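Local structure of sugar ABC transporter, sugar-binding protein (Streptococcus pneumoniae, 2HEU) at residues D100-K112 against S330-E342. The protein probably binds a sugar, most likely raffinose-type, outside the cell and delivers it to its ABC transporter. Residues are numbered along the deposited sequence; the frame is centred on the assembly and turned at random. Where two conformers were deposited one is given.
Sequences DYLKRVKNGYAEK and SPTAIEGVKQAGE. With NA (sodium ion), chain E.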
loop_
_atom_site.group_PDB
_atom_site.type_symbol
_atom_site.label_atom_id
_atom_site.label_comp_id
_atom_site.label_asym_id
_atom_site.label_seq_id
_atom_site.Cartn_x
_atom_site.Cartn_y
_atom_site.Cartn_z
ATOM N N ASP A 100 -0.625 -10.712 23.866
ATOM C CA ASP A 100 -1.411 -11.819 23.368
ATOM C C ASP A 100 -2.224 -11.417 22.122
ATOM O O ASP A 100 -2.379 -12.248 21.199
ATOM C CB ASP A 100 -2.301 -12.424 24.456
ATOM C CG ASP A 100 -1.504 -13.157 25.571
ATOM O OD1 ASP A 100 -0.304 -13.459 25.459
ATOM O OD2 ASP A 100 -2.148 -13.423 26.564
ATOM N N TYR A 101 -2.730 -10.208 22.086
ATOM C CA TYR A 101 -3.568 -9.802 20.988
ATOM C C TYR A 101 -2.780 -9.736 19.667
ATOM O O TYR A 101 -3.374 -9.781 18.591
ATOM C CB TYR A 101 -4.266 -8.435 21.275
ATOM C CG TYR A 101 -3.442 -7.226 21.554
ATOM C CD1 TYR A 101 -3.461 -6.683 22.827
ATOM C CD2 TYR A 101 -2.667 -6.621 20.600
ATOM C CE1 TYR A 101 -2.709 -5.621 23.138
ATOM C CE2 TYR A 101 -1.945 -5.481 20.843
ATOM C CZ TYR A 101 -1.990 -4.935 22.147
ATOM O OH TYR A 101 -1.249 -3.803 22.375
ATOM N N LEU A 102 -1.451 -9.631 19.755
ATOM C CA LEU A 102 -0.649 -9.598 18.518
ATOM C C LEU A 102 -0.761 -10.928 17.771
ATOM O O LEU A 102 -0.595 -10.935 16.523
ATOM C CB LEU A 102 0.781 -9.183 18.817
ATOM C CG LEU A 102 1.709 -8.848 17.695
ATOM C CD1 LEU A 102 1.166 -7.693 16.893
ATOM C CD2 LEU A 102 3.100 -8.609 18.165
ATOM N N LYS A 103 -1.045 -12.009 18.454
ATOM C CA LYS A 103 -1.168 -13.295 17.828
ATOM C C LYS A 103 -2.351 -13.355 16.824
ATOM O O LYS A 103 -2.448 -14.267 16.002
ATOM C CB LYS A 103 -1.306 -14.394 18.872
ATOM C CG LYS A 103 -0.113 -14.441 19.838
ATOM C CD LYS A 103 1.271 -14.486 19.116
ATOM C CE LYS A 103 1.539 -15.645 18.097
ATOM N NZ LYS A 103 2.967 -15.680 17.432
ATOM N N ARG A 104 -3.263 -12.380 16.902
ATOM C CA ARG A 104 -4.388 -12.231 15.988
ATOM C C ARG A 104 -3.991 -11.662 14.631
ATOM O O ARG A 104 -4.831 -11.705 13.727
ATOM C CB ARG A 104 -5.528 -11.429 16.609
ATOM C CG ARG A 104 -6.028 -12.042 17.912
ATOM C CD ARG A 104 -6.892 -11.093 18.664
ATOM N NE ARG A 104 -7.409 -11.720 19.888
ATOM C CZ ARG A 104 -8.090 -11.080 20.806
ATOM N NH1 ARG A 104 -8.333 -9.800 20.621
ATOM N NH2 ARG A 104 -8.530 -11.765 21.888
ATOM N N VAL A 105 -2.762 -11.155 14.528
ATOM C CA VAL A 105 -2.272 -10.693 13.199
ATOM C C VAL A 105 -1.724 -11.914 12.472
ATOM O O VAL A 105 -0.988 -12.706 13.051
ATOM C CB VAL A 105 -1.207 -9.657 13.398
ATOM C CG1 VAL A 105 -0.655 -9.176 11.997
ATOM C CG2 VAL A 105 -1.760 -8.436 14.176
ATOM N N LYS A 106 -2.046 -12.037 11.206
ATOM C CA LYS A 106 -1.511 -13.153 10.379
ATOM C C LYS A 106 -0.054 -13.402 10.519
ATOM O O LYS A 106 0.770 -12.473 10.609
ATOM C CB LYS A 106 -1.883 -12.888 8.922
ATOM C CG LYS A 106 -3.381 -13.087 8.763
ATOM C CD LYS A 106 -3.927 -12.764 7.397
ATOM C CE LYS A 106 -5.466 -12.727 7.452
ATOM N NZ LYS A 106 -6.121 -12.164 6.262
ATOM N N ASN A 107 0.278 -14.692 10.488
ATOM C CA ASN A 107 1.645 -15.185 10.709
ATOM C C ASN A 107 2.650 -14.319 9.944
ATOM O O ASN A 107 2.557 -14.164 8.731
ATOM C CB ASN A 107 1.733 -16.583 10.170
ATOM C CG ASN A 107 1.152 -17.610 11.046
ATOM O OD1 ASN A 107 0.716 -17.296 12.153
ATOM N ND2 ASN A 107 1.204 -18.848 10.617
ATOM N N GLY A 108 3.666 -13.845 10.664
ATOM C CA GLY A 108 4.819 -13.219 9.992
ATOM C C GLY A 108 4.603 -11.784 9.548
ATOM O O GLY A 108 5.582 -11.118 9.204
ATOM N N TYR A 109 3.376 -11.258 9.602
ATOM C CA TYR A 109 3.173 -9.988 8.977
ATOM C C TYR A 109 3.617 -8.793 9.818
ATOM O O TYR A 109 4.279 -7.898 9.315
ATOM C CB TYR A 109 1.727 -9.823 8.506
ATOM C CG TYR A 109 1.595 -8.628 7.575
ATOM C CD1 TYR A 109 2.201 -8.694 6.318
ATOM C CD2 TYR A 109 1.057 -7.398 7.912
ATOM C CE1 TYR A 109 2.256 -7.662 5.466
ATOM C CE2 TYR A 109 1.036 -6.288 7.025
ATOM C CZ TYR A 109 1.644 -6.461 5.797
ATOM O OH TYR A 109 1.726 -5.342 4.990
ATOM N N ALA A 110 3.244 -8.745 11.095
ATOM C CA ALA A 110 3.669 -7.658 11.966
ATOM C C ALA A 110 5.191 -7.566 11.977
ATOM O O ALA A 110 5.752 -6.492 12.100
ATOM C CB ALA A 110 3.093 -7.774 13.337
ATOM N N GLU A 111 5.864 -8.725 11.933
ATOM C CA GLU A 111 7.279 -8.857 12.029
ATOM C C GLU A 111 8.013 -8.185 10.846
ATOM O O GLU A 111 9.212 -7.832 10.963
ATOM C CB GLU A 111 7.679 -10.316 12.103
ATOM C CG GLU A 111 7.220 -11.067 13.319
ATOM C CD GLU A 111 5.840 -11.650 13.337
ATOM O OE1 GLU A 111 4.994 -11.362 12.472
ATOM O OE2 GLU A 111 5.597 -12.522 14.234
ATOM N N LYS A 112 7.321 -7.956 9.740
ATOM C CA LYS A 112 7.906 -7.263 8.603
ATOM C C LYS A 112 8.236 -5.846 8.852
ATOM O O LYS A 112 8.902 -5.201 8.024
ATOM C CB LYS A 112 7.035 -7.412 7.387
ATOM C CG LYS A 112 6.987 -8.868 6.980
ATOM C CD LYS A 112 6.331 -9.118 5.709
ATOM C CE LYS A 112 6.283 -10.659 5.451
ATOM N NZ LYS A 112 5.656 -11.014 4.251
ATOM N N SER A 330 -10.178 -2.632 2.405
ATOM C CA SER A 330 -8.805 -2.995 2.278
ATOM C C SER A 330 -8.546 -4.346 2.935
ATOM O O SER A 330 -9.199 -4.639 3.955
ATOM C CB SER A 330 -7.854 -1.991 2.915
ATOM O OG SER A 330 -7.898 -0.746 2.345
ATOM N N PRO A 331 -7.641 -5.153 2.410
ATOM C CA PRO A 331 -7.405 -6.451 3.058
ATOM C C PRO A 331 -6.954 -6.263 4.495
ATOM O O PRO A 331 -6.199 -5.321 4.828
ATOM C CB PRO A 331 -6.318 -7.105 2.141
ATOM C CG PRO A 331 -5.651 -5.960 1.560
ATOM C CD PRO A 331 -6.713 -4.910 1.293
ATOM N N THR A 332 -7.396 -7.170 5.325
ATOM C CA THR A 332 -7.095 -7.183 6.718
ATOM C C THR A 332 -6.204 -8.320 7.147
ATOM O O THR A 332 -6.426 -9.496 6.753
ATOM C CB THR A 332 -8.375 -7.077 7.606
ATOM O OG1 THR A 332 -7.982 -7.108 9.002
ATOM C CG2 THR A 332 -9.304 -8.202 7.413
ATOM N N ALA A 333 -5.235 -8.041 8.023
ATOM C CA ALA A 333 -4.395 -9.024 8.563
ATOM C C ALA A 333 -4.966 -9.690 9.814
ATOM O O ALA A 333 -4.320 -10.553 10.433
ATOM C CB ALA A 333 -3.001 -8.448 8.916
ATOM N N ILE A 334 -6.142 -9.291 10.239
ATOM C CA ILE A 334 -6.725 -9.800 11.494
ATOM C C ILE A 334 -7.444 -11.124 11.251
ATOM O O ILE A 334 -8.332 -11.235 10.384
ATOM C CB ILE A 334 -7.652 -8.755 12.064
ATOM C CG1 ILE A 334 -6.864 -7.471 12.454
ATOM C CG2 ILE A 334 -8.436 -9.321 13.298
ATOM C CD1 ILE A 334 -5.728 -7.622 13.395
ATOM N N GLU A 335 -7.069 -12.128 12.006
ATOM C CA GLU A 335 -7.593 -13.443 11.884
ATOM C C GLU A 335 -9.072 -13.398 12.182
ATOM O O GLU A 335 -9.566 -12.678 13.062
ATOM C CB GLU A 335 -6.744 -14.415 12.723
ATOM C CG GLU A 335 -5.246 -14.535 12.232
ATOM C CD GLU A 335 -4.330 -15.271 13.166
ATOM O OE1 GLU A 335 -4.762 -15.530 14.329
ATOM O OE2 GLU A 335 -3.205 -15.672 12.777
ATOM N N GLY A 336 -9.819 -14.233 11.473
ATOM C CA GLY A 336 -11.227 -14.424 11.754
ATOM C C GLY A 336 -12.248 -13.498 11.110
ATOM O O GLY A 336 -13.440 -13.663 11.315
ATOM N N VAL A 337 -11.773 -12.493 10.339
ATOM C CA VAL A 337 -12.665 -11.584 9.645
ATOM C C VAL A 337 -13.161 -12.289 8.361
ATOM O O VAL A 337 -12.368 -12.884 7.652
ATOM C CB VAL A 337 -11.896 -10.292 9.319
ATOM C CG1 VAL A 337 -12.759 -9.396 8.527
ATOM C CG2 VAL A 337 -11.478 -9.660 10.658
ATOM N N LYS A 338 -14.421 -12.202 8.015
ATOM C CA LYS A 338 -14.832 -12.717 6.744
ATOM C C LYS A 338 -14.653 -11.676 5.657
ATOM O O LYS A 338 -15.388 -10.692 5.586
ATOM C CB LYS A 338 -16.286 -13.142 6.812
ATOM C CG LYS A 338 -16.755 -14.039 5.695
ATOM C CD LYS A 338 -18.313 -14.000 5.613
ATOM C CE LYS A 338 -18.882 -14.792 4.474
ATOM N NZ LYS A 338 -18.601 -14.209 3.163
ATOM N N GLN A 339 -13.715 -11.982 4.753
ATOM C CA GLN A 339 -13.406 -11.024 3.733
ATOM C C GLN A 339 -14.147 -11.413 2.476
ATOM O O GLN A 339 -14.700 -12.508 2.276
ATOM C CB GLN A 339 -11.889 -10.889 3.505
ATOM C CG GLN A 339 -11.159 -10.258 4.730
ATOM C CD GLN A 339 -9.586 -10.258 4.746
ATOM O OE1 GLN A 339 -8.788 -9.452 4.030
ATOM N NE2 GLN A 339 -9.091 -11.171 5.660
ATOM N N ALA A 340 -14.185 -10.419 1.653
ATOM C CA ALA A 340 -14.949 -10.396 0.443
ATOM C C ALA A 340 -14.609 -11.618 -0.420
ATOM O O ALA A 340 -13.418 -12.062 -0.425
ATOM C CB ALA A 340 -14.717 -9.124 -0.307
ATOM N N GLY A 341 -15.531 -12.015 -1.252
ATOM C CA GLY A 341 -15.376 -13.156 -2.050
ATOM C C GLY A 341 -14.635 -12.948 -3.324
ATOM O O GLY A 341 -14.154 -11.899 -3.657
ATOM N N GLU A 342 -14.650 -14.035 -4.082
ATOM C CA GLU A 342 -13.759 -14.118 -5.271
ATOM C C GLU A 342 -14.239 -13.202 -6.380
ATOM O O GLU A 342 -13.436 -12.903 -7.308
ATOM C CB GLU A 342 -13.464 -15.594 -5.731
ATOM C CG GLU A 342 -14.534 -16.245 -6.310
ATOM C CD GLU A 342 -14.368 -17.765 -6.278
ATOM O OE1 GLU A 342 -13.787 -18.355 -5.302
ATOM O OE2 GLU A 342 -14.831 -18.351 -7.246
HETATM NA NA NA E . -2.431 -16.342 14.912
HETATM O O HOH W 1 -0.523 -15.377 13.800
HETATM O O HOH W 2 -1.850 -16.672 10.620
HETATM O O HOH W 3 -3.607 -16.997 16.821
HETATM O O HOH W 4 -0.609 -17.159 16.172
#
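V105 and I334 face each other as a single antiparallel, non-hydrogen-bonded bridge, their CA atoms 4.8 Å apart. On one flank E335 N donates to R104 O (2.9 Å); on the other K106 N donates to A333 O (2.8 Å), and the CA-H groups of I334 and V105 point at the same two carbonyls. The 3-10 segment 100-104 leads into the bridge, and a type II turn runs from I334 itself to V337, with G336 at positive phi.

In this solute-binding protein fold the bridge joins two loops of the lobe built on the five-stranded mixed sheet; A333 also pairs by its backbone with F124, just beyond strand 122-123. Inward, V105 CG1 rests against A333 CB at 3.9 Å, while V105 CG2 meets I334 CD1.

With CG anti to the carbonyl carbon (chi1 -71°) and the rest of its chain extended, K106 runs over the A333 carbonyl to place NZ 2.7 Å from T332 O. Q339, in one of its two deposited conformers, approaches from the opposite direction: OE1 accepts from T332 N and NE2 adds a weak bond to T332 O.

At the solvent edge E335 chelates a sodium ion through OE1 (2.5 Å) and OE2 (2.4 Å). K103 O, 2.3 Å from the sodium, and three waters complete the six-coordinate shell; one also donates to V105 O and N107 OD1. Another water ties E335 OE2 to N107 N.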